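Inactive glucansucrase (Lactobacillus reuteri, PDB 5JBD) is an inactive glucansucrase of glycoside hydrolase family 70, with a calcium ion bound to its TIM-barrel-based framework. Local coordinates at residues Phe388-His392 / Asp393-Asn397; Phe641-Ala645 / Ala646-His650; Ala735-Lys739 / Ala740-Val744. All blocks are in the same frame, centred on the assembly; numbering follows the deposited sequence.

Interaction 1 (Phe388-His392 / Asp393-Asn397); sequences FVTNH and DQRKN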
ATOM      1  N   PHE A 388     -15.843   3.379   6.121  1.00 19.34           N
ATOM      2  CA  PHE A 388     -15.801   1.940   5.924  1.00 20.23           C
ATOM      3  C   PHE A 388     -15.892   1.170   7.235  1.00 20.93           C
ATOM      4  O   PHE A 388     -15.517   1.679   8.298  1.00 20.13           O
ATOM      5  CB  PHE A 388     -14.486   1.571   5.197  1.00 20.60           C
ATOM      6  CG  PHE A 388     -13.262   1.968   5.965  1.00 20.09           C
ATOM      7  CD1 PHE A 388     -12.815   3.287   5.939  1.00 20.57           C
ATOM      8  CD2 PHE A 388     -12.616   1.060   6.782  1.00 20.40           C
ATOM      9  CE1 PHE A 388     -11.710   3.681   6.674  1.00 20.19           C
ATOM     10  CE2 PHE A 388     -11.513   1.445   7.533  1.00 20.27           C
ATOM     11  CZ  PHE A 388     -11.055   2.747   7.467  1.00 20.75           C
ATOM     12  N   VAL A 389     -16.355  -0.081   7.119  1.00 22.39           N
ATOM     13  CA  VAL A 389     -16.297  -1.106   8.174  1.00 22.79           C
ATOM     14  C   VAL A 389     -14.991  -1.909   8.073  1.00 23.73           C
ATOM     15  O   VAL A 389     -14.391  -2.269   9.096  1.00 22.42           O
ATOM     16  CB  VAL A 389     -17.513  -2.062   8.073  1.00 23.45           C
ATOM     17  CG1 VAL A 389     -17.371  -3.281   8.990  1.00 24.26           C
ATOM     18  CG2 VAL A 389     -18.811  -1.307   8.403  1.00 23.65           C
ATOM     19  N   THR A 390     -14.575  -2.222   6.841  1.00 22.72           N
ATOM     20  CA  THR A 390     -13.318  -2.946   6.612  1.00 23.49           C
ATOM     21  C   THR A 390     -12.633  -2.432   5.350  1.00 22.33           C
ATOM     22  O   THR A 390     -13.298  -1.979   4.425  1.00 22.42           O
ATOM     23  CB  THR A 390     -13.563  -4.474   6.449  1.00 23.58           C
ATOM     24  OG1 THR A 390     -14.612  -4.924   7.324  1.00 22.37           O
ATOM     25  CG2 THR A 390     -12.281  -5.267   6.742  1.00 24.74           C
ATOM     26  N   ASN A 391     -11.308  -2.499   5.321  1.00 21.76           N
ATOM     27  CA  ASN A 391     -10.564  -2.427   4.068  1.00 21.51           C
ATOM     28  C   ASN A 391      -9.442  -3.475   4.062  1.00 22.23           C
ATOM     29  O   ASN A 391      -9.237  -4.203   5.050  1.00 23.09           O
ATOM     30  CB  ASN A 391     -10.058  -1.000   3.791  1.00 21.59           C
ATOM     31  CG  ASN A 391      -9.054  -0.510   4.818  1.00 22.04           C
ATOM     32  OD1 ASN A 391      -8.172  -1.252   5.258  1.00 23.05           O
ATOM     33  ND2 ASN A 391      -9.181   0.765   5.200  1.00 20.58           N
ATOM     34  N   HIS A 392      -8.733  -3.572   2.948  1.00 22.60           N
ATOM     35  CA  HIS A 392      -7.694  -4.616   2.770  1.00 23.78           C
ATOM     36  C   HIS A 392      -6.586  -4.558   3.837  1.00 23.67           C
ATOM     37  O   HIS A 392      -6.104  -5.598   4.291  1.00 23.73           O
ATOM     38  CB  HIS A 392      -7.077  -4.545   1.363  1.00 23.69           C
ATOM     39  CG  HIS A 392      -6.347  -3.272   1.092  1.00 25.36           C
ATOM     40  ND1 HIS A 392      -6.983  -2.120   0.670  1.00 26.85           N
ATOM     41  CD2 HIS A 392      -5.042  -2.948   1.229  1.00 26.72           C
ATOM     42  CE1 HIS A 392      -6.097  -1.156   0.535  1.00 27.35           C
ATOM     43  NE2 HIS A 392      -4.910  -1.631   0.863  1.00 27.77           N
ATOM     44  N   ASP A 393      -6.222  -3.351   4.256  1.00 22.77           N
ATOM     45  CA  ASP A 393      -5.196  -3.168   5.295  1.00 24.66           C
ATOM     46  C   ASP A 393      -5.666  -3.606   6.675  1.00 24.74           C
ATOM     47  O   ASP A 393      -4.877  -4.137   7.463  1.00 26.80           O
ATOM     48  CB  ASP A 393      -4.739  -1.714   5.384  1.00 25.13           C
ATOM     49  CG  ASP A 393      -3.813  -1.319   4.270  1.00 26.77           C
ATOM     50  OD1 ASP A 393      -2.885  -2.097   3.963  1.00 29.02           O
ATOM     51  OD2 ASP A 393      -3.997  -0.216   3.726  1.00 25.97           O
ATOM     52  N   GLN A 394      -6.943  -3.391   6.983  1.00 23.94           N
ATOM     53  CA  GLN A 394      -7.462  -3.777   8.298  1.00 24.84           C
ATOM     54  C   GLN A 394      -7.577  -5.305   8.455  1.00 25.17           C
ATOM     55  O   GLN A 394      -7.309  -5.839   9.541  1.00 25.80           O
ATOM     56  CB  GLN A 394      -8.788  -3.069   8.615  1.00 23.68           C
ATOM     57  CG  GLN A 394      -8.679  -1.543   8.616  1.00 24.32           C
ATOM     58  CD  GLN A 394      -7.536  -1.028   9.479  1.00 24.18           C
ATOM     59  OE1 GLN A 394      -7.329  -1.498  10.591  1.00 24.85           O
ATOM     60  NE2 GLN A 394      -6.783  -0.074   8.958  1.00 25.78           N
ATOM     61  N   ARG A 395      -7.979  -5.986   7.393  1.00 23.90           N
ATOM     62  CA  ARG A 395      -7.947  -7.449   7.382  1.00 25.00           C
ATOM     63  C   ARG A 395      -6.508  -7.966   7.522  1.00 24.94           C
ATOM     64  O   ARG A 395      -6.277  -8.904   8.282  1.00 26.57           O
ATOM     65  CB  ARG A 395      -8.605  -8.025   6.128  1.00 24.91           C
ATOM     66  CG  ARG A 395      -8.789  -9.537   6.184  1.00 25.36           C
ATOM     67  CD  ARG A 395      -9.938  -9.930   7.091  1.00 25.30           C
ATOM     68  NE  ARG A 395     -11.193 -10.005   6.334  1.00 25.64           N
ATOM     69  CZ  ARG A 395     -12.395  -9.613   6.757  1.00 25.81           C
ATOM     70  NH1 ARG A 395     -12.579  -9.033   7.953  1.00 26.85           N
ATOM     71  NH2 ARG A 395     -13.439  -9.778   5.950  1.00 25.11           N
ATOM     72  N   LYS A 396      -5.565  -7.320   6.826  1.00 25.28           N
ATOM     73  CA  LYS A 396      -4.125  -7.632   6.938  1.00 26.45           C
ATOM     74  C   LYS A 396      -3.593  -7.481   8.362  1.00 26.95           C
ATOM     75  O   LYS A 396      -2.860  -8.351   8.841  1.00 24.04           O
ATOM     76  CB  LYS A 396      -3.299  -6.776   5.969  1.00 27.72           C
ATOM     77  CG  LYS A 396      -1.776  -6.844   6.154  1.00 28.87           C
ATOM     78  CD  LYS A 396      -1.068  -5.606   5.634  1.00 31.19           C
ATOM     79  CE  LYS A 396      -1.346  -4.398   6.523  1.00 31.95           C
ATOM     80  NZ  LYS A 396      -0.496  -3.259   6.138  1.00 34.90           N
ATOM     81  N   ASN A 397      -3.952  -6.378   9.034  1.00 26.54           N
ATOM     82  CA  ASN A 397      -3.566  -6.164  10.450  1.00 27.80           C
ATOM     83  C   ASN A 397      -3.988  -7.327  11.344  1.00 27.30           C
ATOM     84  O   ASN A 397      -3.198  -7.815  12.154  1.00 27.62           O
ATOM     85  CB  ASN A 397      -4.184  -4.868  11.014  1.00 28.44           C
ATOM     86  CG  ASN A 397      -3.541  -3.608  10.450  1.00 29.41           C
ATOM     87  OD1 ASN A 397      -2.483  -3.647   9.800  1.00 28.86           O
ATOM     88  ND2 ASN A 397      -4.187  -2.470  10.697  1.00 29.81           N
TER
HETATM   89  O   HOH W   1      -3.578   1.096   1.175  1.00 23.78           O
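Asn391 caps helix 392-406 from the position just ahead of it, its OD1 accepting the amide of Gln394 (Asn391 OD1 to Gln394 N 3.0 Å) with the donor tilted 22° from the carbonyl plane. Its CG is wedged between backbone N and carbonyl carbon (chi1 64°), which folds the amide back over the first helical turn, where OD1 also lies against Gln394 CG. The other end of that amide, ND2, sits 3.3 Å above the ring plane of Phe388, offset toward the rim, and shares Tyr323 OH with Gln394 NE2. Asn391 also contributes its backbone carbonyl, on which Arg395 N makes a nearly straight bond (Arg395 N to Asn391 O 3.2 Å). Its own backbone N is buried without a partner in the model.

A second buried contact lies farther along the turn. Thr390 CG2 lies over one face of the Arg395 guanidinium, 4.0 Å from Arg395 NH1; two bends along the arginine chain carry the group back there. Salt bridges to Asp467 and Glu471 hold that group, and Thr390 OG1 bonds Asp467 as well.

The opposite character appears at Asp393 and Lys396, both partly exposed and joined by a long, weak salt bridge (Lys396 NZ to Asp393 OD1 3.4 Å); Lys396 NZ also bonds Ser186 O. The buried His392 ring borders this looser side: its ND1 is hydrogen-bonded to Glu654, it meets the rings of Phe656 and Tyr707, and a water links His392 NE2 (3.1 Å) to Asp393 OD2 (2.9 Å). A glycerol, probably from the crystallisation liquor, lies about 5 Å from the Asp393 side chain, consistent with a pocket here. The whole is an N-capped helix start beyond the C-terminal end of strand 385-388, the end of the strands where TIM barrels carry their pocket.

Interaction 2 (Phe641-Ala645 / Ala646-His650); sequences FESNA and ALDSH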
ATOM      1  N   PHE A 641     -16.228  18.730  -4.270  1.00 21.22           N
ATOM      2  CA  PHE A 641     -17.172  17.860  -3.549  1.00 20.67           C
ATOM      3  C   PHE A 641     -17.939  18.621  -2.463  1.00 20.65           C
ATOM      4  O   PHE A 641     -17.398  19.499  -1.810  1.00 21.14           O
ATOM      5  CB  PHE A 641     -16.497  16.589  -3.034  1.00 20.89           C
ATOM      6  CG  PHE A 641     -16.032  15.710  -4.148  1.00 21.15           C
ATOM      7  CD1 PHE A 641     -16.964  15.112  -4.993  1.00 21.41           C
ATOM      8  CD2 PHE A 641     -14.682  15.581  -4.446  1.00 22.16           C
ATOM      9  CE1 PHE A 641     -16.557  14.351  -6.064  1.00 21.84           C
ATOM     10  CE2 PHE A 641     -14.278  14.829  -5.523  1.00 21.55           C
ATOM     11  CZ  PHE A 641     -15.212  14.217  -6.336  1.00 22.24           C
ATOM     12  N   GLU A 642     -19.221  18.291  -2.349  1.00 20.11           N
ATOM     13  CA  GLU A 642     -20.125  18.847  -1.364  1.00 20.03           C
ATOM     14  C   GLU A 642     -20.882  17.673  -0.748  1.00 19.82           C
ATOM     15  O   GLU A 642     -21.387  16.814  -1.480  1.00 20.04           O
ATOM     16  CB  GLU A 642     -21.136  19.739  -2.032  1.00 20.90           C
ATOM     17  CG  GLU A 642     -20.571  20.963  -2.739  1.00 22.77           C
ATOM     18  CD  GLU A 642     -21.668  21.796  -3.363  1.00 23.24           C
ATOM     19  OE1 GLU A 642     -22.504  21.214  -4.086  1.00 25.70           O
ATOM     20  OE2 GLU A 642     -21.706  23.015  -3.129  1.00 24.18           O
ATOM     21  N   SER A 643     -20.960  17.656   0.576  1.00 20.32           N
ATOM     22  CA  SER A 643     -21.664  16.596   1.331  1.00 20.81           C
ATOM     23  C   SER A 643     -23.144  16.929   1.377  1.00 20.76           C
ATOM     24  O   SER A 643     -23.600  17.698   2.218  1.00 23.55           O
ATOM     25  CB  SER A 643     -21.072  16.451   2.741  1.00 20.77           C
ATOM     26  OG  SER A 643     -21.533  15.272   3.400  1.00 20.59           O
ATOM     27  N   ASN A 644     -23.900  16.359   0.446  1.00 21.94           N
ATOM     28  CA  ASN A 644     -25.339  16.618   0.338  1.00 21.67           C
ATOM     29  C   ASN A 644     -26.028  15.333  -0.104  1.00 22.01           C
ATOM     30  O   ASN A 644     -25.364  14.307  -0.265  1.00 20.87           O
ATOM     31  CB  ASN A 644     -25.602  17.789  -0.636  1.00 21.82           C
ATOM     32  CG  ASN A 644     -24.972  17.580  -2.004  1.00 21.63           C
ATOM     33  OD1 ASN A 644     -24.976  16.476  -2.546  1.00 22.20           O
ATOM     34  ND2 ASN A 644     -24.430  18.655  -2.574  1.00 21.64           N
ATOM     35  N   ALA A 645     -27.337  15.392  -0.317  1.00 20.79           N
ATOM     36  CA  ALA A 645     -28.109  14.215  -0.719  1.00 21.21           C
ATOM     37  C   ALA A 645     -27.609  13.541  -2.012  1.00 22.18           C
ATOM     38  O   ALA A 645     -27.684  12.296  -2.152  1.00 21.49           O
ATOM     39  CB  ALA A 645     -29.589  14.578  -0.834  1.00 21.77           C
ATOM     40  N   ALA A 646     -27.079  14.327  -2.952  1.00 22.39           N
ATOM     41  CA  ALA A 646     -26.568  13.738  -4.195  1.00 22.33           C
ATOM     42  C   ALA A 646     -25.284  12.951  -3.954  1.00 22.35           C
ATOM     43  O   ALA A 646     -25.162  11.812  -4.414  1.00 22.23           O
ATOM     44  CB  ALA A 646     -26.374  14.791  -5.271  1.00 22.97           C
ATOM     45  N   LEU A 647     -24.335  13.526  -3.226  1.00 22.20           N
ATOM     46  CA  LEU A 647     -23.090  12.805  -2.941  1.00 21.77           C
ATOM     47  C   LEU A 647     -23.373  11.575  -2.069  1.00 20.84           C
ATOM     48  O   LEU A 647     -22.776  10.506  -2.288  1.00 18.86           O
ATOM     49  CB  LEU A 647     -22.063  13.702  -2.259  1.00 21.52           C
ATOM     50  CG  LEU A 647     -20.659  13.090  -2.151  1.00 22.92           C
ATOM     51  CD1 LEU A 647     -20.028  12.949  -3.532  1.00 24.11           C
ATOM     52  CD2 LEU A 647     -19.766  13.937  -1.269  1.00 21.97           C
ATOM     53  N   ASP A 648     -24.283  11.730  -1.108  1.00 19.28           N
ATOM     54  CA  ASP A 648     -24.719  10.615  -0.228  1.00 19.57           C
ATOM     55  C   ASP A 648     -25.340   9.456  -0.987  1.00 19.54           C
ATOM     56  O   ASP A 648     -25.335   8.328  -0.491  1.00 19.87           O
ATOM     57  CB  ASP A 648     -25.761  11.080   0.821  1.00 19.30           C
ATOM     58  CG  ASP A 648     -25.178  11.909   1.949  1.00 20.12           C
ATOM     59  OD1 ASP A 648     -23.950  12.056   2.061  1.00 20.78           O
ATOM     60  OD2 ASP A 648     -25.975  12.403   2.784  1.00 20.14           O
ATOM     61  N   SER A 649     -25.914   9.719  -2.166  1.00 20.89           N
ATOM     62  CA  SER A 649     -26.466   8.644  -3.007  1.00 21.96           C
ATOM     63  C   SER A 649     -25.412   7.638  -3.565  1.00 21.79           C
ATOM     64  O   SER A 649     -25.774   6.555  -4.028  1.00 22.24           O
ATOM     65  CB  SER A 649     -27.316   9.240  -4.149  1.00 22.34           C
ATOM     66  OG  SER A 649     -28.383  10.032  -3.649  1.00 23.07           O
ATOM     67  N   HIS A 650     -24.124   7.991  -3.497  1.00 21.62           N
ATOM     68  CA  HIS A 650     -23.040   7.106  -3.937  1.00 22.07           C
ATOM     69  C   HIS A 650     -22.669   6.069  -2.879  1.00 22.19           C
ATOM     70  O   HIS A 650     -22.889   6.270  -1.662  1.00 21.35           O
ATOM     71  CB  HIS A 650     -21.807   7.925  -4.321  1.00 22.30           C
ATOM     72  CG  HIS A 650     -22.043   8.818  -5.498  1.00 22.12           C
ATOM     73  ND1 HIS A 650     -21.399   8.652  -6.704  1.00 22.31           N
ATOM     74  CD2 HIS A 650     -22.902   9.852  -5.671  1.00 21.85           C
ATOM     75  CE1 HIS A 650     -21.851   9.549  -7.565  1.00 21.53           C
ATOM     76  NE2 HIS A 650     -22.764  10.284  -6.966  1.00 21.42           N
TER
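Ala646 and Leu647 both turn their amides to the side chain of Asn644, the N-cap of the short helix 645-648. At Ala646 the bond is weak and bent (Ala646 N to Asn644 OD1 3.0 Å), while its CB rests beside the same oxygen. Leu647 makes the straighter one (Leu647 N to Asn644 OD1 3.1 Å, 167° at the hydrogen), so one carbonyl oxygen serves two amides. A chi1 of 54° brings OD1 of Asn644 back over the two amides; its ND2 meanwhile donates to Asn380.

The Leu647 side chain then reaches back along the incoming chain: CB and CD2 press on the carbonyl oxygen of Glu642, and CD1 meets the Phe641 ring (Leu647 CD1 to Phe641 CD1 4.0 Å), the two side chains crossing at about a right angle. Asp648 closes the first full helical bond (Asp648 N to Asn644 O 2.9 Å), and its carboxylate is directed to Asp458 N, next to the site where Ser643 OG bonds the Asp458 side chain. At Ser649 the Ala645 carbonyl gains a hydroxyl donor (Ser649 OG to Ala645 O 2.8 Å) besides a weak amide bond. His650 N bonds back to Leu647 O; the whole is a short, weakly bonded, N-capped helical turn on the way into strand 652-654 of the TIM barrel.

Interaction 3 (Ala735-Lys739 / Ala740-Val744); sequences AALHK and AGLKV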
ATOM      1  N   ALA A 735     -15.567  -1.269 -19.231  1.00 28.37           N
ATOM      2  CA  ALA A 735     -16.692  -1.026 -20.157  1.00 29.91           C
ATOM      3  C   ALA A 735     -17.967  -1.730 -19.702  1.00 29.69           C
ATOM      4  O   ALA A 735     -19.057  -1.153 -19.774  1.00 27.12           O
ATOM      5  CB  ALA A 735     -16.333  -1.456 -21.565  1.00 31.10           C
ATOM      6  N   ALA A 736     -17.820  -2.971 -19.231  1.00 30.11           N
ATOM      7  CA  ALA A 736     -18.957  -3.729 -18.693  1.00 29.60           C
ATOM      8  C   ALA A 736     -19.572  -3.053 -17.459  1.00 28.08           C
ATOM      9  O   ALA A 736     -20.792  -2.964 -17.349  1.00 27.01           O
ATOM     10  CB  ALA A 736     -18.544  -5.161 -18.371  1.00 30.92           C
ATOM     11  N   LEU A 737     -18.734  -2.552 -16.559  1.00 26.16           N
ATOM     12  CA  LEU A 737     -19.224  -1.805 -15.399  1.00 26.60           C
ATOM     13  C   LEU A 737     -19.910  -0.503 -15.832  1.00 27.26           C
ATOM     14  O   LEU A 737     -20.965  -0.155 -15.311  1.00 25.65           O
ATOM     15  CB  LEU A 737     -18.086  -1.514 -14.419  1.00 25.62           C
ATOM     16  CG  LEU A 737     -17.493  -2.765 -13.749  1.00 25.71           C
ATOM     17  CD1 LEU A 737     -16.183  -2.445 -13.065  1.00 24.46           C
ATOM     18  CD2 LEU A 737     -18.472  -3.377 -12.751  1.00 26.66           C
ATOM     19  N   HIS A 738     -19.308   0.203 -16.798  1.00 27.52           N
ATOM     20  CA  HIS A 738     -19.931   1.395 -17.370  1.00 27.45           C
ATOM     21  C   HIS A 738     -21.297   1.081 -17.976  1.00 28.41           C
ATOM     22  O   HIS A 738     -22.246   1.822 -17.755  1.00 27.83           O
ATOM     23  CB  HIS A 738     -19.045   2.031 -18.451  1.00 28.30           C
ATOM     24  CG  HIS A 738     -17.900   2.826 -17.912  1.00 26.83           C
ATOM     25  ND1 HIS A 738     -16.789   3.110 -18.671  1.00 26.75           N
ATOM     26  CD2 HIS A 738     -17.700   3.421 -16.709  1.00 26.61           C
ATOM     27  CE1 HIS A 738     -15.944   3.825 -17.954  1.00 27.01           C
ATOM     28  NE2 HIS A 738     -16.468   4.019 -16.757  1.00 26.98           N
ATOM     29  N   LYS A 739     -21.391  -0.031 -18.706  1.00 30.57           N
ATOM     30  CA  LYS A 739     -22.660  -0.475 -19.319  1.00 32.90           C
ATOM     31  C   LYS A 739     -23.763  -0.696 -18.253  1.00 31.70           C
ATOM     32  O   LYS A 739     -24.939  -0.331 -18.448  1.00 29.99           O
ATOM     33  CB  LYS A 739     -22.409  -1.753 -20.138  1.00 36.05           C
ATOM     34  CG  LYS A 739     -23.494  -2.147 -21.141  1.00 42.31           C
ATOM     35  CD  LYS A 739     -22.979  -3.263 -22.065  1.00 47.80           C
ATOM     36  CE  LYS A 739     -23.801  -3.468 -23.339  1.00 53.79           C
ATOM     37  NZ  LYS A 739     -25.263  -3.210 -23.167  1.00 55.08           N
ATOM     38  N   ALA A 740     -23.358  -1.234 -17.105  1.00 30.15           N
ATOM     39  CA  ALA A 740     -24.259  -1.432 -15.964  1.00 30.32           C
ATOM     40  C   ALA A 740     -24.605  -0.151 -15.182  1.00 28.87           C
ATOM     41  O   ALA A 740     -25.422  -0.200 -14.269  1.00 29.91           O
ATOM     42  CB  ALA A 740     -23.663  -2.471 -15.032  1.00 31.27           C
ATOM     43  N   GLY A 741     -23.968   0.980 -15.517  1.00 28.07           N
ATOM     44  CA  GLY A 741     -24.291   2.288 -14.943  1.00 26.47           C
ATOM     45  C   GLY A 741     -23.364   2.748 -13.822  1.00 25.89           C
ATOM     46  O   GLY A 741     -23.650   3.739 -13.182  1.00 26.84           O
ATOM     47  N   LEU A 742     -22.262   2.033 -13.585  1.00 25.08           N
ATOM     48  CA  LEU A 742     -21.288   2.398 -12.541  1.00 24.37           C
ATOM     49  C   LEU A 742     -20.208   3.305 -13.094  1.00 24.62           C
ATOM     50  O   LEU A 742     -19.970   3.341 -14.314  1.00 24.42           O
ATOM     51  CB  LEU A 742     -20.592   1.144 -11.971  1.00 25.75           C
ATOM     52  CG  LEU A 742     -21.387   0.347 -10.931  1.00 26.33           C
ATOM     53  CD1 LEU A 742     -22.578  -0.344 -11.562  1.00 27.05           C
ATOM     54  CD2 LEU A 742     -20.507  -0.656 -10.195  1.00 26.49           C
ATOM     55  N   LYS A 743     -19.532   4.005 -12.192  1.00 23.69           N
ATOM     56  CA  LYS A 743     -18.258   4.651 -12.487  1.00 25.30           C
ATOM     57  C   LYS A 743     -17.180   3.854 -11.794  1.00 24.81           C
ATOM     58  O   LYS A 743     -17.461   3.143 -10.822  1.00 24.37           O
ATOM     59  CB  LYS A 743     -18.243   6.105 -12.005  1.00 27.34           C
ATOM     60  CG  LYS A 743     -19.302   6.992 -12.672  1.00 28.58           C
ATOM     61  CD  LYS A 743     -19.035   7.198 -14.151  1.00 30.30           C
ATOM     62  CE  LYS A 743     -19.990   8.242 -14.728  1.00 33.57           C
ATOM     63  NZ  LYS A 743     -21.215   7.606 -15.238  1.00 35.35           N
ATOM     64  N   VAL A 744     -15.955   3.958 -12.305  1.00 24.35           N
ATOM     65  CA  VAL A 744     -14.846   3.117 -11.866  1.00 23.89           C
ATOM     66  C   VAL A 744     -13.627   3.959 -11.486  1.00 23.13           C
ATOM     67  O   VAL A 744     -13.200   4.822 -12.261  1.00 23.68           O
ATOM     68  CB  VAL A 744     -14.438   2.131 -12.989  1.00 24.54           C
ATOM     69  CG1 VAL A 744     -13.497   1.056 -12.449  1.00 24.65           C
ATOM     70  CG2 VAL A 744     -15.663   1.489 -13.641  1.00 25.74           C
TER
HETATM   71  O   HOH W   2     -21.665   4.689 -16.134  1.00 33.05           O
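Leu737, His738 and Ala736 supply the carbonyls that receive the chain as it leaves helix 727-739. The last regular helical bond runs from Ala740 N to Ala736 O (3.1 Å). Beyond it Gly741 N bonds to His738 O (2.9 Å), from well above the carbonyl plane, and Leu742 N reaches back to Leu737 O (3.1 Å).

With Gly741 at a positive phi of 100°, these two returning bonds form a Schellman motif. The chain is thereby turned off the helix and into strand 743-748, which lies parallel to and beside strand 688-691: the helix is the connecting arm of a beta-alpha-beta crossover in the TIM barrel.

Apolar contacts join Leu737 to the outgoing chain. Leu737 CB meets Val744 CG2 at 3.9 Å, the two side chains crossing at about a right angle, and Leu737 CD1 touches the same methyl. Further round, Leu737 CD2 and Leu742 CD2 come to 4.3 Å; Phe681 and Phe689 pack against both leucines.

Polar contacts gather on the other flank around the His738 ring. Its CG is anti to the carbonyl carbon (chi1 -78°), which swings the ring toward the strand and sets its edge against Leu742 O, lying in the ring plane 3.3 Å from His738 CD2. Both ring nitrogens have partners, NE2 with Asp278 OD2 and ND1 with Asp274 O, so the ring's rotation is fixed; Asp278 OD2 also accepts Val744 N. A water donates to Leu742 O at 2.8 Å and, weakly, to His738 O, while accepting from Lys743 NZ at 3.1 Å.

All three contacts lie on connections flanking strands of the same parallel barrel sheet, in which strands 743-748, 688-691, 652-654, 460-464 and 385-388 follow in that order. Interaction 1 lies where strand 385-388 ends, on the side marked by the glycerol; interaction 2 lies just before strand 652-654, and interaction 3 runs into the start of strand 743-748. Interactions 2 and 3 are the near pair, nearest atoms about 6 Å apart, and Asp688 lies between them, bonded by His650 and touched by Lys743. Interaction 1 is separate: its nearest atoms are about 11 Å from interaction 2 and about 15 Å from interaction 3. Farther along, the chain leaving interaction 3 supplies Asn751 to the calcium site.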